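Local coordinates for protein RNase NGR3 (PDB 1VD3) that probably cleaves RNA as a secreted plant ribonuclease of the T2 family, and binds the nucleotide 2'-UMP in its active-site cleft, at residues 78-83 and 91-96. Numbering follows the deposited sequence.
With U2P (phosphoric acid mono-[2-(2,4-dioxo-3,4-dihydro-2H-pyrimidin-1-yl)-4-hydroxy-5-hydroxymethyl-tetrahydro-furan-3-yl] ester), chain B.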
loop_
_atom_site.group_PDB
_atom_site.type_symbol
_atom_site.label_atom_id
_atom_site.label_comp_id
_atom_site.label_asym_id
_atom_site.label_seq_id
_atom_site.Cartn_x
_atom_site.Cartn_y
_atom_site.Cartn_z
ATOM N N LYS A 78 8.614 -8.393 5.819
ATOM C CA LYS A 78 9.267 -7.089 5.832
ATOM C C LYS A 78 8.662 -6.045 4.898
ATOM O O LYS A 78 8.754 -4.852 5.171
ATOM C CB LYS A 78 10.758 -7.239 5.522
ATOM C CG LYS A 78 11.555 -7.890 6.645
ATOM C CD LYS A 78 13.047 -7.695 6.448
ATOM C CE LYS A 78 13.840 -8.298 7.601
ATOM N NZ LYS A 78 15.303 -8.027 7.474
ATOM N N ASN A 79 8.049 -6.482 3.804
ATOM C CA ASN A 79 7.468 -5.540 2.851
ATOM C C ASN A 79 5.945 -5.479 2.873
ATOM O O ASN A 79 5.348 -4.618 2.220
ATOM C CB ASN A 79 7.932 -5.864 1.427
ATOM C CG ASN A 79 9.431 -5.708 1.250
ATOM O OD1 ASN A 79 10.039 -4.777 1.777
ATOM N ND2 ASN A 79 10.032 -6.617 0.493
ATOM N N TRP A 80 5.327 -6.388 3.622
ATOM C CA TRP A 80 3.870 -6.442 3.728
ATOM C C TRP A 80 3.488 -6.852 5.149
ATOM O O TRP A 80 2.697 -7.777 5.358
ATOM C CB TRP A 80 3.322 -7.469 2.739
ATOM C CG TRP A 80 1.861 -7.323 2.443
ATOM C CD1 TRP A 80 0.902 -6.783 3.255
ATOM C CD2 TRP A 80 1.192 -7.738 1.249
ATOM N NE1 TRP A 80 -0.327 -6.835 2.633
ATOM C CE2 TRP A 80 -0.176 -7.419 1.403
ATOM C CE3 TRP A 80 1.616 -8.353 0.062
ATOM C CZ2 TRP A 80 -1.126 -7.696 0.411
ATOM C CZ3 TRP A 80 0.671 -8.629 -0.925
ATOM C CH2 TRP A 80 -0.685 -8.299 -0.741
ATOM N N PRO A 81 4.038 -6.157 6.151
ATOM C CA PRO A 81 3.744 -6.477 7.548
ATOM C C PRO A 81 2.352 -6.075 8.010
ATOM O O PRO A 81 1.690 -5.240 7.390
ATOM C CB PRO A 81 4.815 -5.698 8.292
ATOM C CG PRO A 81 4.874 -4.431 7.491
ATOM C CD PRO A 81 4.885 -4.951 6.063
ATOM N N SER A 82 1.903 -6.695 9.094
ATOM C CA SER A 82 0.626 -6.340 9.690
ATOM C C SER A 82 1.003 -5.514 10.912
ATOM O O SER A 82 1.805 -5.953 11.733
ATOM C CB SER A 82 -0.150 -7.576 10.138
ATOM O OG SER A 82 -1.301 -7.181 10.863
ATOM N N LEU A 83 0.444 -4.317 11.029
ATOM C CA LEU A 83 0.749 -3.455 12.162
ATOM C C LEU A 83 -0.384 -3.471 13.179
ATOM O O LEU A 83 -0.370 -2.721 14.151
ATOM C CB LEU A 83 0.991 -2.024 11.683
ATOM C CG LEU A 83 2.128 -1.850 10.673
ATOM C CD1 LEU A 83 2.274 -0.373 10.311
ATOM C CD2 LEU A 83 3.418 -2.392 11.259
ATOM N N VAL A 91 0.324 -13.451 8.490
ATOM C CA VAL A 91 -0.464 -14.435 7.757
ATOM C C VAL A 91 -1.956 -14.129 7.741
ATOM O O VAL A 91 -2.619 -14.328 6.723
ATOM C CB VAL A 91 -0.247 -15.855 8.319
ATOM C CG1 VAL A 91 -1.125 -16.855 7.580
ATOM C CG2 VAL A 91 1.218 -16.240 8.178
ATOM N N ARG A 92 -2.489 -13.654 8.863
ATOM C CA ARG A 92 -3.909 -13.322 8.931
ATOM C C ARG A 92 -4.220 -12.209 7.941
ATOM O O ARG A 92 -5.198 -12.276 7.196
ATOM C CB ARG A 92 -4.301 -12.857 10.341
ATOM C CG ARG A 92 -5.729 -12.319 10.414
ATOM C CD ARG A 92 -6.076 -11.704 11.767
ATOM N NE ARG A 92 -6.247 -12.703 12.819
ATOM C CZ ARG A 92 -6.657 -12.422 14.054
ATOM N NH1 ARG A 92 -6.938 -11.170 14.393
ATOM N NH2 ARG A 92 -6.784 -13.391 14.952
ATOM N N PHE A 93 -3.378 -11.181 7.950
ATOM C CA PHE A 93 -3.545 -10.036 7.066
ATOM C C PHE A 93 -3.424 -10.457 5.600
ATOM O O PHE A 93 -4.215 -10.030 4.758
ATOM C CB PHE A 93 -2.502 -8.971 7.415
ATOM C CG PHE A 93 -2.618 -7.708 6.608
ATOM C CD1 PHE A 93 -3.863 -7.203 6.241
ATOM C CD2 PHE A 93 -1.477 -6.994 6.257
ATOM C CE1 PHE A 93 -3.967 -6.001 5.534
ATOM C CE2 PHE A 93 -1.570 -5.794 5.551
ATOM C CZ PHE A 93 -2.820 -5.297 5.189
ATOM N N TRP A 94 -2.446 -11.303 5.299
ATOM C CA TRP A 94 -2.262 -11.768 3.926
ATOM C C TRP A 94 -3.430 -12.645 3.512
ATOM O O TRP A 94 -3.864 -12.618 2.360
ATOM C CB TRP A 94 -0.955 -12.552 3.784
ATOM C CG TRP A 94 0.250 -11.754 4.163
ATOM C CD1 TRP A 94 0.442 -10.415 3.963
ATOM C CD2 TRP A 94 1.432 -12.236 4.811
ATOM N NE1 TRP A 94 1.665 -10.033 4.453
ATOM C CE2 TRP A 94 2.295 -11.130 4.978
ATOM C CE3 TRP A 94 1.847 -13.495 5.266
ATOM C CZ2 TRP A 94 3.549 -11.243 5.585
ATOM C CZ3 TRP A 94 3.095 -13.608 5.868
ATOM C CH2 TRP A 94 3.930 -12.487 6.022
ATOM N N SER A 95 -3.935 -13.433 4.455
ATOM C CA SER A 95 -5.066 -14.299 4.166
ATOM C C SER A 95 -6.267 -13.423 3.839
ATOM O O SER A 95 -6.989 -13.669 2.873
ATOM C CB SER A 95 -5.384 -15.180 5.371
ATOM O OG SER A 95 -6.563 -15.927 5.142
ATOM N N HIS A 96 -6.467 -12.396 4.659
ATOM C CA HIS A 96 -7.565 -11.462 4.483
ATOM C C HIS A 96 -7.524 -10.768 3.123
ATOM O O HIS A 96 -8.536 -10.694 2.432
ATOM C CB HIS A 96 -7.533 -10.403 5.586
ATOM C CG HIS A 96 -8.424 -9.231 5.316
ATOM N ND1 HIS A 96 -9.799 -9.322 5.335
ATOM C CD2 HIS A 96 -8.134 -7.947 5.001
ATOM C CE1 HIS A 96 -10.320 -8.144 5.042
ATOM N NE2 HIS A 96 -9.330 -7.292 4.835
HETATM O "O5'" U2P B . -10.314 2.596 4.706
HETATM C "C5'" U2P B . -11.194 1.839 3.839
HETATM C "C4'" U2P B . -10.842 0.346 3.909
HETATM O "O4'" U2P B . -11.748 -0.420 2.982
HETATM C "C1'" U2P B . -11.064 -1.203 1.874
HETATM N N1 U2P B . -11.355 -0.759 0.442
HETATM C C6 U2P B . -11.457 0.602 0.286
HETATM C C5 U2P B . -11.484 1.219 -0.992
HETATM C C4 U2P B . -11.447 0.345 -2.187
HETATM O O4 U2P B . -11.365 0.795 -3.325
HETATM N N3 U2P B . -11.509 -1.061 -1.929
HETATM C C2 U2P B . -11.490 -1.678 -0.655
HETATM O O2 U2P B . -11.582 -2.884 -0.558
HETATM C "C2'" U2P B . -9.631 -1.267 2.447
HETATM O "O2'" U2P B . -9.458 -2.359 3.399
HETATM P P U2P B . -9.241 -3.883 3.072
HETATM O O1P U2P B . -9.242 -5.047 3.921
HETATM O O2P U2P B . -9.787 -4.167 1.710
HETATM O O3P U2P B . -7.809 -3.888 2.833
HETATM C "C3'" U2P B . -9.477 0.038 3.247
HETATM O "O3'" U2P B . -8.448 -0.177 4.282
#
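Trp80, Phe93 and Trp94 form an aromatic cluster in the RNase T2 fold, joining the loop that follows helix 73-79 to the first turn of helix 91-102. Trp94 points its five-membered ring at one face of the Trp80 indole in an edge-to-face pair, the planes at 75°, and its NE1 donates a short hydrogen bond to Trp80 O (2.6 Å), bent to 146° at the hydrogen. Tryptophan suits the place because a large apolar ring also carries an N-H for the carbonyl of buried Trp80. Phe93, purely apolar, comes to the edge of the same indole, its CE2 3.3 Å from Trp80 NE1. A chi1 of -162° swings that indole toward helix 91-102, one face over the Trp94 edge and its own N-H edge near Phe93. Replacing it by an alanine's methyl is likely to leave the Trp94 edge and Phe93 CE2 without the ring they pack against. Ser82 is small enough to lie close to the helix. Farther out, helix 109-123 packs on Trp80, whose NE1 makes a weak hydrogen bond to His43 O; Phe93 lies beside the side chains of His43 and Glu97, both predicted active-site residues. At the Ser82 end, CB sits 3.9 Å from Phe93 CB.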